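Threonine--tRNA ligase catalytic subunit (Aeropyrum pernix, PDB 3A32) probably catalyses the attachment of threonine to tRNA(Thr), activating the amino acid with ATP and then passing it to the tRNA acceptor end. Local coordinates at residues L117-E122 with L130-K135; V343-T348 with D358-I363; K203-M208 with E275-T280. All blocks are in the same frame, centred on the assembly; numbering follows the deposited sequence.

Contact 1: residues L117-E122 with L130-K135; sequences LLFLNE and LPLPFK
F119 is the first residue of its helical turn to meet the other segment, and its main partner is F134. Its CG lies anti to the backbone N (chi1 173°), which carries the ring out beside the helix, where its edge meets F134. The two rings form an edge-to-face pair, with the edge of F119 toward the face of F134. Their centroids are 5.1 Å apart and their planes meet at 62°. F119 CD1 stands 3.7 Å above the F134 plane, displaced toward the rim. Nearer the backbone, F119 CB lies 3.7 Å from F134 CE2. An alanine in place of F134 is likely to leave F119 CB and CD1 without the ring they rest on and to open a gap between helix and strand.

The segment belongs to helix 112-126 of the class II synthetase core. F134 starts strand 134-143, which pairs antiparallel with strand 159-170 as the motif 2 hairpin. F134 comes within about 6 Å of H166, a zinc ligand, measured between side chains.

At its outer end F119 also receives two leucines. F119 CE1 is 3.9 Å from L130 CD2 and 4.2 Å from L132 CD2. One turn further on, E122 offers only its aliphatic root: E122 CB touches L130 CD2 at 3.9 Å. Beyond that the E122 chain bends at chi2 (-72°) and leads away, packing on L46 of the second subunit.

Contact 2: residues V343-T348 with D358-I363; sequences VIAVKT and DLASSI
V343 and A345 point from the strand toward the helix, and A360 points back at both. The A360 methyl is the central bump. It sits in the shallow hollow between the two strand side chains: A360 CB lies 3.9 Å from V343 CG1 and 4.0 Å from A345 CB. Two alanines face each other here, so the backbones come close: the CA atoms of A345 and A360 are 6.1 Å apart.

V343 supplies the larger knob. Its CG1 lies anti to the backbone N (chi1 178°), and V343 CG1 reaches over the A360 backbone, 3.8 Å from A360 O. The other branch, V343 CG2, meets I363 CG2 at 4.3 Å, one turn on. The two branches therefore bear on successive turns.

The strand and helix axes run almost antiparallel, at 172°, with a closest approach of 8.5 Å. This is the first half of a beta-alpha-beta unit: strand 341-347, helix 353-369, then strand 373-380, parallel to the first. It belongs to the anticodon-binding domain. I403 of the neighbouring strand 399-403 extends the same apolar layer, touching V343, L359 and I363. Helix 435-457 packs on I363 through A438 and L442.

The helix has its own polar detail. D358 O accepts both S362 N and S362 OG, from opposite faces of the carbonyl plane. S362 OG is 3.0 Å from D358 O, so the serine hydroxyl donates back to its own helix.

Across the contact all four touching residues are buried and apolar. The chemistry implies that methyl fit and exclusion of water join strand to helix here, with no polar pair to fix the register.

Contact 3: residues K203-M208 with E275-T280; sequences KVRLSM and EWQMGT. With SO4 (sulfate ion), chain C.
K203 and R205 both grip E275 in a salt-bridge network on one face of the large, mainly antiparallel sheet of the class II core. The strands involved are not neighbours. Strand 260-268 runs between them, and I264 on it touches the side chains of R205 and E275.

K203 points its CB toward E275. The chain continues with CG anti to the backbone N, then bends at chi3 (66°). K203 CD lies 3.4 Å from O1 of a bound sulfate. K203 CE comes 3.3 Å from E275 OE2. At the tip, K203 NZ divides its bonds: 2.9 Å to E275 OE2 and 2.8 Å to sulfate O1, with a weak bond to O4 of the same ion. NZ meets OE2 on the anti side, 35° out of the carboxylate plane.

R205 takes the same carboxylate end-on, with one nitrogen to each oxygen. R205 NH1 reaches E275 OE1 at 3.0 Å, and R205 NH2 reaches E275 OE2 at 2.6 Å, on its syn lone pair. The guanidinium and carboxylate planes are only 21° apart. These two hydrogen bonds would keep the two groups nearly coplanar. OE2 thus accepts from two cations, which would be expected to favour its charged form.

The sulfate probably comes from the crystallisation liquor. It sits at the edge of the guanidinium, where R205 NH2 donates to sulfate O4 at 3.0 Å.

Overall arrangement
From the N terminus, contact 1 comes first. It closes a short loop of seven residues and ties helix 112-126 to the start of strand 134-143. Contact 3 follows and closes a much longer loop of 66 residues, joining strands 202-207 and 273-284 of the same sheet that strand 134-143 enters. Contact 2 is last: nine residues separate its segments, a strand and helix of the anticodon-binding domain. The three loops run in series; none nests or crosses. Contacts 1 and 3 share the catalytic core, their centres about 28 Å apart. Contact 2 lies on the opposite side of the chain's centre from both, its centre about 55 Å from that of contact 1.

Contact 1: residues L117-E122 with L130-K135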
ATOM      1  N   LEU A 117      20.385  -5.670   3.322  1.00  9.15           N
ATOM      2  CA  LEU A 117      20.217  -7.075   3.643  1.00  8.45           C
ATOM      3  C   LEU A 117      19.530  -7.844   2.491  1.00  8.49           C
ATOM      4  O   LEU A 117      19.878  -9.007   2.199  1.00  9.25           O
ATOM      5  CB  LEU A 117      19.461  -7.262   4.979  1.00  8.73           C
ATOM      6  CG  LEU A 117      20.141  -6.927   6.337  1.00  8.44           C
ATOM      7  CD1 LEU A 117      19.182  -7.221   7.495  1.00  4.32           C
ATOM      8  CD2 LEU A 117      21.489  -7.695   6.591  1.00  3.78           C
ATOM      9  N   LEU A 118      18.544  -7.216   1.849  1.00  7.83           N
ATOM     10  CA  LEU A 118      17.831  -7.839   0.725  1.00  6.81           C
ATOM     11  C   LEU A 118      18.747  -8.023  -0.471  1.00  5.90           C
ATOM     12  O   LEU A 118      18.674  -9.012  -1.141  1.00  5.58           O
ATOM     13  CB  LEU A 118      16.595  -7.002   0.278  1.00  6.51           C
ATOM     14  CG  LEU A 118      15.401  -6.933   1.268  1.00  7.04           C
ATOM     15  CD1 LEU A 118      14.188  -6.188   0.717  1.00  3.93           C
ATOM     16  CD2 LEU A 118      15.002  -8.328   1.714  1.00  2.91           C
ATOM     17  N   PHE A 119      19.548  -7.025  -0.785  1.00  5.86           N
ATOM     18  CA  PHE A 119      20.663  -7.218  -1.711  1.00  6.83           C
ATOM     19  C   PHE A 119      21.566  -8.411  -1.291  1.00  6.64           C
ATOM     20  O   PHE A 119      21.824  -9.305  -2.080  1.00  6.19           O
ATOM     21  CB  PHE A 119      21.506  -5.954  -1.818  1.00  6.22           C
ATOM     22  CG  PHE A 119      22.781  -6.135  -2.639  1.00  8.67           C
ATOM     23  CD1 PHE A 119      22.721  -6.228  -4.030  1.00  8.82           C
ATOM     24  CD2 PHE A 119      24.038  -6.177  -2.015  1.00  8.18           C
ATOM     25  CE1 PHE A 119      23.906  -6.380  -4.812  1.00  9.94           C
ATOM     26  CE2 PHE A 119      25.231  -6.339  -2.777  1.00  9.60           C
ATOM     27  CZ  PHE A 119      25.150  -6.439  -4.191  1.00  8.91           C
ATOM     28  N   LEU A 120      22.009  -8.419  -0.038  1.00  7.10           N
ATOM     29  CA  LEU A 120      22.887  -9.476   0.442  1.00  7.93           C
ATOM     30  C   LEU A 120      22.254 -10.834   0.336  1.00  8.26           C
ATOM     31  O   LEU A 120      22.936 -11.786  -0.019  1.00  9.56           O
ATOM     32  CB  LEU A 120      23.403  -9.206   1.861  1.00  6.63           C
ATOM     33  CG  LEU A 120      24.415  -8.056   1.941  1.00  8.93           C
ATOM     34  CD1 LEU A 120      24.744  -7.701   3.381  1.00  5.03           C
ATOM     35  CD2 LEU A 120      25.730  -8.320   1.070  1.00  7.61           C
ATOM     36  N   ASN A 121      20.966 -10.945   0.639  1.00  8.38           N
ATOM     37  CA  ASN A 121      20.299 -12.257   0.531  1.00  8.88           C
ATOM     38  C   ASN A 121      20.268 -12.777  -0.927  1.00  8.83           C
ATOM     39  O   ASN A 121      20.466 -13.954  -1.145  1.00  8.38           O
ATOM     40  CB  ASN A 121      18.881 -12.233   1.139  1.00  8.56           C
ATOM     41  CG  ASN A 121      18.154 -13.546   0.952  1.00  9.01           C
ATOM     42  OD1 ASN A 121      18.566 -14.590   1.485  1.00  8.09           O
ATOM     43  ND2 ASN A 121      17.058 -13.510   0.191  1.00  7.50           N
ATOM     44  N   GLU A 122      20.030 -11.881  -1.896  1.00  8.30           N
ATOM     45  CA  GLU A 122      19.937 -12.249  -3.300  1.00  9.59           C
ATOM     46  C   GLU A 122      21.297 -12.629  -3.856  1.00 10.05           C
ATOM     47  O   GLU A 122      21.395 -13.506  -4.715  1.00  9.53           O
ATOM     48  CB  GLU A 122      19.291 -11.138  -4.159  1.00  7.78           C
ATOM     49  CG  GLU A 122      17.912 -10.719  -3.664  1.00  9.84           C
ATOM     50  CD  GLU A 122      16.772 -11.755  -3.899  1.00 10.80           C
ATOM     51  OE1 GLU A 122      16.989 -12.823  -4.477  1.00 11.39           O
ATOM     52  OE2 GLU A 122      15.639 -11.499  -3.473  1.00 10.36           O
ATOM     53  N   LEU A 130      22.421 -12.029 -10.403  1.00 14.18           N
ATOM     54  CA  LEU A 130      21.730 -10.784 -10.009  1.00 14.06           C
ATOM     55  C   LEU A 130      22.308  -9.662 -10.868  1.00 14.54           C
ATOM     56  O   LEU A 130      23.523  -9.442 -10.838  1.00 15.30           O
ATOM     57  CB  LEU A 130      21.946 -10.445  -8.534  1.00 13.61           C
ATOM     58  CG  LEU A 130      21.063  -9.335  -7.916  1.00 13.73           C
ATOM     59  CD1 LEU A 130      19.566  -9.720  -7.845  1.00 13.70           C
ATOM     60  CD2 LEU A 130      21.570  -8.970  -6.548  1.00 12.40           C
ATOM     61  N   PRO A 131      21.458  -8.974 -11.653  1.00 13.90           N
ATOM     62  CA  PRO A 131      21.986  -7.905 -12.488  1.00 13.97           C
ATOM     63  C   PRO A 131      22.359  -6.620 -11.708  1.00 13.92           C
ATOM     64  O   PRO A 131      21.785  -6.309 -10.653  1.00 14.19           O
ATOM     65  CB  PRO A 131      20.844  -7.629 -13.484  1.00 13.61           C
ATOM     66  CG  PRO A 131      19.745  -8.577 -13.157  1.00 12.27           C
ATOM     67  CD  PRO A 131      19.996  -9.111 -11.797  1.00 13.71           C
ATOM     68  N   LEU A 132      23.351  -5.909 -12.219  1.00 13.72           N
ATOM     69  CA  LEU A 132      23.665  -4.576 -11.744  1.00 13.22           C
ATOM     70  C   LEU A 132      23.458  -3.619 -12.921  1.00 13.52           C
ATOM     71  O   LEU A 132      23.728  -3.981 -14.063  1.00 14.48           O
ATOM     72  CB  LEU A 132      25.116  -4.516 -11.252  1.00 12.40           C
ATOM     73  CG  LEU A 132      25.523  -5.436 -10.107  1.00 11.09           C
ATOM     74  CD1 LEU A 132      27.011  -5.288  -9.749  1.00  5.32           C
ATOM     75  CD2 LEU A 132      24.598  -5.247  -8.822  1.00 10.45           C
ATOM     76  N   PRO A 133      23.018  -2.383 -12.655  1.00 13.40           N
ATOM     77  CA  PRO A 133      22.710  -1.867 -11.301  1.00 13.02           C
ATOM     78  C   PRO A 133      21.526  -2.601 -10.601  1.00 12.73           C
ATOM     79  O   PRO A 133      20.578  -3.087 -11.257  1.00 12.53           O
ATOM     80  CB  PRO A 133      22.405  -0.368 -11.523  1.00 12.80           C
ATOM     81  CG  PRO A 133      22.316  -0.166 -13.009  1.00 12.36           C
ATOM     82  CD  PRO A 133      22.862  -1.373 -13.724  1.00 13.07           C
ATOM     83  N   PHE A 134      21.610  -2.686  -9.280  1.00 11.50           N
ATOM     84  CA  PHE A 134      20.546  -3.273  -8.470  1.00 10.94           C
ATOM     85  C   PHE A 134      19.805  -2.103  -7.858  1.00 11.05           C
ATOM     86  O   PHE A 134      20.409  -1.272  -7.160  1.00 11.50           O
ATOM     87  CB  PHE A 134      21.163  -4.165  -7.415  1.00  9.94           C
ATOM     88  CG  PHE A 134      20.215  -4.640  -6.368  1.00 10.77           C
ATOM     89  CD1 PHE A 134      19.540  -5.831  -6.524  1.00  7.07           C
ATOM     90  CD2 PHE A 134      20.059  -3.923  -5.178  1.00  9.24           C
ATOM     91  CE1 PHE A 134      18.659  -6.287  -5.526  1.00  7.75           C
ATOM     92  CE2 PHE A 134      19.198  -4.369  -4.185  1.00  9.38           C
ATOM     93  CZ  PHE A 134      18.509  -5.553  -4.343  1.00  8.52           C
ATOM     94  N   LYS A 135      18.502  -2.024  -8.153  1.00  9.89           N
ATOM     95  CA  LYS A 135      17.671  -0.900  -7.751  1.00  7.92           C
ATOM     96  C   LYS A 135      16.505  -1.436  -7.012  1.00  7.23           C
ATOM     97  O   LYS A 135      15.802  -2.313  -7.525  1.00  7.32           O
ATOM     98  CB  LYS A 135      17.198  -0.102  -8.978  1.00  7.66           C
ATOM     99  CG  LYS A 135      18.342   0.220  -9.966  1.00  7.16           C
ATOM    100  CD  LYS A 135      17.977   1.214 -11.059  1.00  8.68           C
ATOM    101  CE  LYS A 135      16.519   1.073 -11.539  1.00 13.62           C
ATOM    102  NZ  LYS A 135      16.325   1.677 -12.914  1.00 15.36           N
TER

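Contact 2: residues V343-T348 with D358-I363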
ATOM      1  N   VAL A 343     -21.448  15.959  -7.485  1.00  6.22           N
ATOM      2  CA  VAL A 343     -22.672  15.975  -8.283  1.00  7.98           C
ATOM      3  C   VAL A 343     -23.690  16.826  -7.524  1.00  8.19           C
ATOM      4  O   VAL A 343     -24.103  16.471  -6.406  1.00  8.45           O
ATOM      5  CB  VAL A 343     -23.230  14.524  -8.529  1.00  8.42           C
ATOM      6  CG1 VAL A 343     -24.525  14.558  -9.317  1.00  8.82           C
ATOM      7  CG2 VAL A 343     -22.180  13.605  -9.275  1.00  8.13           C
ATOM      8  N   ILE A 344     -24.043  17.966  -8.110  1.00  8.37           N
ATOM      9  CA  ILE A 344     -24.814  19.031  -7.449  1.00  8.74           C
ATOM     10  C   ILE A 344     -26.195  19.184  -8.113  1.00  9.56           C
ATOM     11  O   ILE A 344     -26.302  19.595  -9.271  1.00  8.72           O
ATOM     12  CB  ILE A 344     -24.022  20.365  -7.423  1.00  8.11           C
ATOM     13  CG1 ILE A 344     -22.690  20.156  -6.685  1.00 10.72           C
ATOM     14  CG2 ILE A 344     -24.810  21.465  -6.661  1.00  8.48           C
ATOM     15  CD1 ILE A 344     -21.539  20.912  -7.203  1.00 10.99           C
ATOM     16  N   ALA A 345     -27.236  18.816  -7.365  1.00 10.70           N
ATOM     17  CA  ALA A 345     -28.584  18.772  -7.895  1.00 10.90           C
ATOM     18  C   ALA A 345     -29.216  20.146  -7.617  1.00 11.70           C
ATOM     19  O   ALA A 345     -29.441  20.497  -6.462  1.00 11.35           O
ATOM     20  CB  ALA A 345     -29.380  17.633  -7.216  1.00  9.96           C
ATOM     21  N   VAL A 346     -29.474  20.946  -8.655  1.00 12.16           N
ATOM     22  CA  VAL A 346     -30.016  22.292  -8.400  1.00 12.08           C
ATOM     23  C   VAL A 346     -31.557  22.262  -8.462  1.00 14.14           C
ATOM     24  O   VAL A 346     -32.168  22.385  -9.537  1.00 14.17           O
ATOM     25  CB  VAL A 346     -29.443  23.318  -9.327  1.00 11.56           C
ATOM     26  CG1 VAL A 346     -29.854  24.734  -8.858  1.00 10.55           C
ATOM     27  CG2 VAL A 346     -27.871  23.150  -9.458  1.00 10.90           C
ATOM     28  N   LYS A 347     -32.173  22.034  -7.310  1.00 15.66           N
ATOM     29  CA  LYS A 347     -33.627  21.836  -7.262  1.00 18.10           C
ATOM     30  C   LYS A 347     -34.373  23.160  -7.427  1.00 18.91           C
ATOM     31  O   LYS A 347     -33.838  24.232  -7.128  1.00 18.12           O
ATOM     32  CB  LYS A 347     -34.032  21.102  -5.991  1.00 17.72           C
ATOM     33  CG  LYS A 347     -34.063  19.610  -6.219  1.00 21.02           C
ATOM     34  CD  LYS A 347     -33.620  18.830  -5.007  1.00 27.99           C
ATOM     35  CE  LYS A 347     -33.278  17.358  -5.412  1.00 32.74           C
ATOM     36  NZ  LYS A 347     -34.346  16.307  -5.086  1.00 31.15           N
ATOM     37  N   THR A 348     -35.601  23.064  -7.931  1.00 20.25           N
ATOM     38  CA  THR A 348     -36.378  24.224  -8.355  1.00 21.35           C
ATOM     39  C   THR A 348     -37.646  24.395  -7.525  1.00 22.37           C
ATOM     40  O   THR A 348     -38.174  25.491  -7.441  1.00 23.35           O
ATOM     41  CB  THR A 348     -36.758  24.151  -9.881  1.00 21.45           C
ATOM     42  OG1 THR A 348     -37.624  23.040 -10.126  1.00 18.62           O
ATOM     43  CG2 THR A 348     -35.508  23.988 -10.747  1.00 20.03           C
ATOM     44  N   ASP A 358     -33.430  11.983 -10.021  1.00 18.08           N
ATOM     45  CA  ASP A 358     -33.109  10.711 -10.623  1.00 17.71           C
ATOM     46  C   ASP A 358     -31.839  10.750 -11.496  1.00 16.59           C
ATOM     47  O   ASP A 358     -31.077   9.799 -11.507  1.00 16.28           O
ATOM     48  CB  ASP A 358     -34.303  10.149 -11.427  1.00 19.66           C
ATOM     49  CG  ASP A 358     -35.559   9.848 -10.536  1.00 24.19           C
ATOM     50  OD1 ASP A 358     -35.506   9.930  -9.275  1.00 29.79           O
ATOM     51  OD2 ASP A 358     -36.620   9.522 -11.115  1.00 27.68           O
ATOM     52  N   LEU A 359     -31.631  11.818 -12.255  1.00 14.76           N
ATOM     53  CA  LEU A 359     -30.386  11.983 -13.008  1.00 14.08           C
ATOM     54  C   LEU A 359     -29.135  12.046 -12.111  1.00 13.61           C
ATOM     55  O   LEU A 359     -28.184  11.282 -12.308  1.00 14.68           O
ATOM     56  CB  LEU A 359     -30.457  13.181 -13.991  1.00 13.93           C
ATOM     57  CG  LEU A 359     -29.324  13.286 -15.040  1.00 13.63           C
ATOM     58  CD1 LEU A 359     -29.220  12.066 -15.937  1.00 12.44           C
ATOM     59  CD2 LEU A 359     -29.403  14.595 -15.881  1.00 11.91           C
ATOM     60  N   ALA A 360     -29.151  12.939 -11.123  1.00 13.50           N
ATOM     61  CA  ALA A 360     -28.046  13.115 -10.169  1.00 13.31           C
ATOM     62  C   ALA A 360     -27.686  11.813  -9.449  1.00 13.52           C
ATOM     63  O   ALA A 360     -26.532  11.367  -9.450  1.00 14.18           O
ATOM     64  CB  ALA A 360     -28.404  14.220  -9.140  1.00 12.15           C
ATOM     65  N   SER A 361     -28.696  11.221  -8.835  1.00 12.83           N
ATOM     66  CA  SER A 361     -28.606   9.951  -8.166  1.00 13.03           C
ATOM     67  C   SER A 361     -28.055   8.820  -9.065  1.00 11.98           C
ATOM     68  O   SER A 361     -27.122   8.094  -8.666  1.00 10.42           O
ATOM     69  CB  SER A 361     -30.005   9.623  -7.581  1.00 13.87           C
ATOM     70  OG  SER A 361     -30.064   8.310  -7.057  1.00 19.01           O
ATOM     71  N   SER A 362     -28.594   8.670 -10.280  1.00 11.32           N
ATOM     72  CA  SER A 362     -28.061   7.657 -11.203  1.00 11.48           C
ATOM     73  C   SER A 362     -26.619   7.923 -11.651  1.00 11.87           C
ATOM     74  O   SER A 362     -25.795   7.002 -11.683  1.00 11.56           O
ATOM     75  CB  SER A 362     -28.925   7.526 -12.417  1.00 12.11           C
ATOM     76  OG  SER A 362     -30.162   7.023 -12.034  1.00 13.59           O
ATOM     77  N   ILE A 363     -26.314   9.171 -12.013  1.00 12.44           N
ATOM     78  CA  ILE A 363     -24.919   9.536 -12.333  1.00 13.02           C
ATOM     79  C   ILE A 363     -24.013   9.209 -11.137  1.00 12.77           C
ATOM     80  O   ILE A 363     -23.002   8.561 -11.309  1.00 14.62           O
ATOM     81  CB  ILE A 363     -24.755  11.031 -12.780  1.00 13.26           C
ATOM     82  CG1 ILE A 363     -25.437  11.269 -14.150  1.00 13.43           C
ATOM     83  CG2 ILE A 363     -23.238  11.439 -12.804  1.00 11.81           C
ATOM     84  CD1 ILE A 363     -25.593  12.768 -14.555  1.00 12.46           C
TER

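Contact 3: residues K203-M208 with E275-T280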
ATOM      1  N   LYS A 203      15.874  24.053 -10.030  1.00 12.05           N
ATOM      2  CA  LYS A 203      17.278  24.200  -9.748  1.00 12.89           C
ATOM      3  C   LYS A 203      17.840  22.850  -9.247  1.00 12.15           C
ATOM      4  O   LYS A 203      17.191  22.133  -8.468  1.00 12.25           O
ATOM      5  CB  LYS A 203      17.428  25.320  -8.676  1.00 13.15           C
ATOM      6  CG  LYS A 203      18.822  25.596  -8.237  1.00 16.77           C
ATOM      7  CD  LYS A 203      19.048  27.044  -7.756  1.00 19.05           C
ATOM      8  CE  LYS A 203      18.277  27.324  -6.483  1.00 19.38           C
ATOM      9  NZ  LYS A 203      18.575  28.664  -5.883  1.00 22.80           N
ATOM     10  N   VAL A 204      19.049  22.509  -9.673  1.00 11.77           N
ATOM     11  CA  VAL A 204      19.739  21.339  -9.176  1.00 11.82           C
ATOM     12  C   VAL A 204      20.963  21.814  -8.381  1.00 12.10           C
ATOM     13  O   VAL A 204      21.808  22.516  -8.918  1.00 12.28           O
ATOM     14  CB  VAL A 204      20.157  20.370 -10.334  1.00 11.99           C
ATOM     15  CG1 VAL A 204      21.335  19.508  -9.922  1.00 11.65           C
ATOM     16  CG2 VAL A 204      18.969  19.472 -10.754  1.00 11.25           C
ATOM     17  N   ARG A 205      21.058  21.419  -7.114  1.00 11.26           N
ATOM     18  CA  ARG A 205      22.166  21.833  -6.262  1.00 11.52           C
ATOM     19  C   ARG A 205      23.061  20.648  -5.899  1.00 11.24           C
ATOM     20  O   ARG A 205      22.603  19.679  -5.297  1.00 10.76           O
ATOM     21  CB  ARG A 205      21.621  22.482  -4.976  1.00 11.33           C
ATOM     22  CG  ARG A 205      22.676  22.946  -3.962  1.00 11.43           C
ATOM     23  CD  ARG A 205      21.976  23.498  -2.687  1.00 13.37           C
ATOM     24  NE  ARG A 205      21.507  24.838  -2.968  1.00 13.63           N
ATOM     25  CZ  ARG A 205      20.279  25.293  -2.746  1.00 15.15           C
ATOM     26  NH1 ARG A 205      19.350  24.527  -2.168  1.00 12.69           N
ATOM     27  NH2 ARG A 205      19.994  26.547  -3.097  1.00 11.42           N
ATOM     28  N   LEU A 206      24.352  20.759  -6.183  1.00 11.16           N
ATOM     29  CA  LEU A 206      25.297  19.708  -5.797  1.00 11.63           C
ATOM     30  C   LEU A 206      26.037  20.096  -4.545  1.00 11.73           C
ATOM     31  O   LEU A 206      26.472  21.252  -4.413  1.00 13.57           O
ATOM     32  CB  LEU A 206      26.299  19.435  -6.913  1.00 11.55           C
ATOM     33  CG  LEU A 206      25.825  19.291  -8.376  1.00 12.32           C
ATOM     34  CD1 LEU A 206      26.996  18.879  -9.319  1.00 11.15           C
ATOM     35  CD2 LEU A 206      24.625  18.322  -8.579  1.00 12.88           C
ATOM     36  N   SER A 207      26.168  19.157  -3.604  1.00 11.24           N
ATOM     37  CA  SER A 207      26.979  19.407  -2.410  1.00 10.40           C
ATOM     38  C   SER A 207      28.200  18.458  -2.349  1.00 10.98           C
ATOM     39  O   SER A 207      28.064  17.238  -2.296  1.00 12.01           O
ATOM     40  CB  SER A 207      26.118  19.343  -1.157  1.00  9.43           C
ATOM     41  OG  SER A 207      25.030  20.259  -1.246  1.00  9.11           O
ATOM     42  N   MET A 208      29.390  19.036  -2.381  1.00 11.00           N
ATOM     43  CA  MET A 208      30.622  18.285  -2.633  1.00 10.51           C
ATOM     44  C   MET A 208      31.547  18.323  -1.422  1.00 10.46           C
ATOM     45  O   MET A 208      31.273  19.038  -0.481  1.00 10.72           O
ATOM     46  CB  MET A 208      31.348  18.875  -3.851  1.00  9.42           C
ATOM     47  CG  MET A 208      30.482  19.166  -5.038  1.00  8.72           C
ATOM     48  SD  MET A 208      29.710  17.656  -5.698  1.00 10.34           S
ATOM     49  CE  MET A 208      29.976  17.890  -7.462  1.00  7.53           C
ATOM     50  N   GLU A 275      12.603  28.681  -2.508  1.00 11.71           N
ATOM     51  CA  GLU A 275      12.941  27.292  -2.875  1.00 10.55           C
ATOM     52  C   GLU A 275      11.985  26.337  -2.205  1.00  9.79           C
ATOM     53  O   GLU A 275      11.573  26.570  -1.066  1.00  9.12           O
ATOM     54  CB  GLU A 275      14.336  26.917  -2.451  1.00  9.55           C
ATOM     55  CG  GLU A 275      15.421  27.739  -3.085  1.00  8.27           C
ATOM     56  CD  GLU A 275      16.782  27.184  -2.760  1.00  9.96           C
ATOM     57  OE1 GLU A 275      16.870  26.140  -2.043  1.00  9.00           O
ATOM     58  OE2 GLU A 275      17.765  27.800  -3.234  1.00 10.56           O
ATOM     59  N   TRP A 276      11.623  25.285  -2.931  1.00  8.37           N
ATOM     60  CA  TRP A 276      10.863  24.171  -2.387  1.00  8.18           C
ATOM     61  C   TRP A 276      11.743  22.933  -2.590  1.00  9.46           C
ATOM     62  O   TRP A 276      11.774  22.386  -3.702  1.00  8.76           O
ATOM     63  CB  TRP A 276       9.511  24.022  -3.127  1.00  5.52           C
ATOM     64  CG  TRP A 276       8.714  22.784  -2.809  1.00  4.57           C
ATOM     65  CD1 TRP A 276       9.019  21.787  -1.897  1.00  3.23           C
ATOM     66  CD2 TRP A 276       7.442  22.428  -3.371  1.00  4.12           C
ATOM     67  NE1 TRP A 276       8.026  20.813  -1.889  1.00  4.80           N
ATOM     68  CE2 TRP A 276       7.031  21.201  -2.756  1.00  3.93           C
ATOM     69  CE3 TRP A 276       6.604  23.028  -4.345  1.00  2.51           C
ATOM     70  CZ2 TRP A 276       5.832  20.559  -3.090  1.00  3.29           C
ATOM     71  CZ3 TRP A 276       5.419  22.393  -4.679  1.00  3.81           C
ATOM     72  CH2 TRP A 276       5.045  21.157  -4.058  1.00  2.53           C
ATOM     73  N   GLN A 277      12.451  22.505  -1.540  1.00 10.28           N
ATOM     74  CA  GLN A 277      13.336  21.355  -1.644  1.00 12.16           C
ATOM     75  C   GLN A 277      12.536  20.059  -1.646  1.00 11.26           C
ATOM     76  O   GLN A 277      11.590  19.872  -0.853  1.00 10.42           O
ATOM     77  CB  GLN A 277      14.404  21.314  -0.525  1.00 12.45           C
ATOM     78  CG  GLN A 277      15.624  20.386  -0.895  1.00 15.72           C
ATOM     79  CD  GLN A 277      16.820  20.605  -0.023  1.00 17.88           C
ATOM     80  OE1 GLN A 277      17.051  19.819   0.881  1.00 26.48           O
ATOM     81  NE2 GLN A 277      17.608  21.685  -0.278  1.00 24.10           N
ATOM     82  N   MET A 278      12.918  19.171  -2.556  1.00 10.48           N
ATOM     83  CA  MET A 278      12.226  17.887  -2.729  1.00 10.22           C
ATOM     84  C   MET A 278      13.175  16.724  -2.376  1.00 10.59           C
ATOM     85  O   MET A 278      13.762  16.749  -1.267  1.00 10.04           O
ATOM     86  CB  MET A 278      11.641  17.787  -4.140  1.00  9.55           C
ATOM     87  CG  MET A 278      10.566  18.817  -4.304  1.00  8.75           C
ATOM     88  SD  MET A 278       9.933  18.976  -5.962  1.00  9.21           S
ATOM     89  CE  MET A 278       8.637  20.149  -5.698  1.00  7.90           C
ATOM     90  N   GLY A 279      13.360  15.765  -3.294  1.00  9.57           N
ATOM     91  CA  GLY A 279      14.188  14.591  -3.003  1.00 10.11           C
ATOM     92  C   GLY A 279      15.682  14.904  -3.151  1.00 10.86           C
ATOM     93  O   GLY A 279      16.052  16.060  -3.368  1.00 11.09           O
ATOM     94  N   THR A 280      16.515  13.875  -3.050  1.00 10.01           N
ATOM     95  CA  THR A 280      17.961  13.969  -3.062  1.00 10.99           C
ATOM     96  C   THR A 280      18.518  12.721  -3.749  1.00 10.32           C
ATOM     97  O   THR A 280      17.851  11.680  -3.794  1.00 11.33           O
ATOM     98  CB  THR A 280      18.552  14.085  -1.601  1.00 11.07           C
ATOM     99  OG1 THR A 280      18.060  15.298  -1.002  1.00 17.73           O
ATOM    100  CG2 THR A 280      20.052  14.257  -1.617  1.00  9.72           C
TER
HETATM  101  S   SO4 C 473      21.793  29.836  -5.467  1.00 46.38           S
HETATM  102  O1  SO4 C 473      21.078  29.568  -6.719  1.00 47.06           O
HETATM  103  O2  SO4 C 473      23.223  29.619  -5.664  1.00 47.90           O
HETATM  104  O3  SO4 C 473      21.561  31.243  -5.145  1.00 47.16           O
HETATM  105  O4  SO4 C 473      21.348  28.957  -4.368  1.00 45.30           O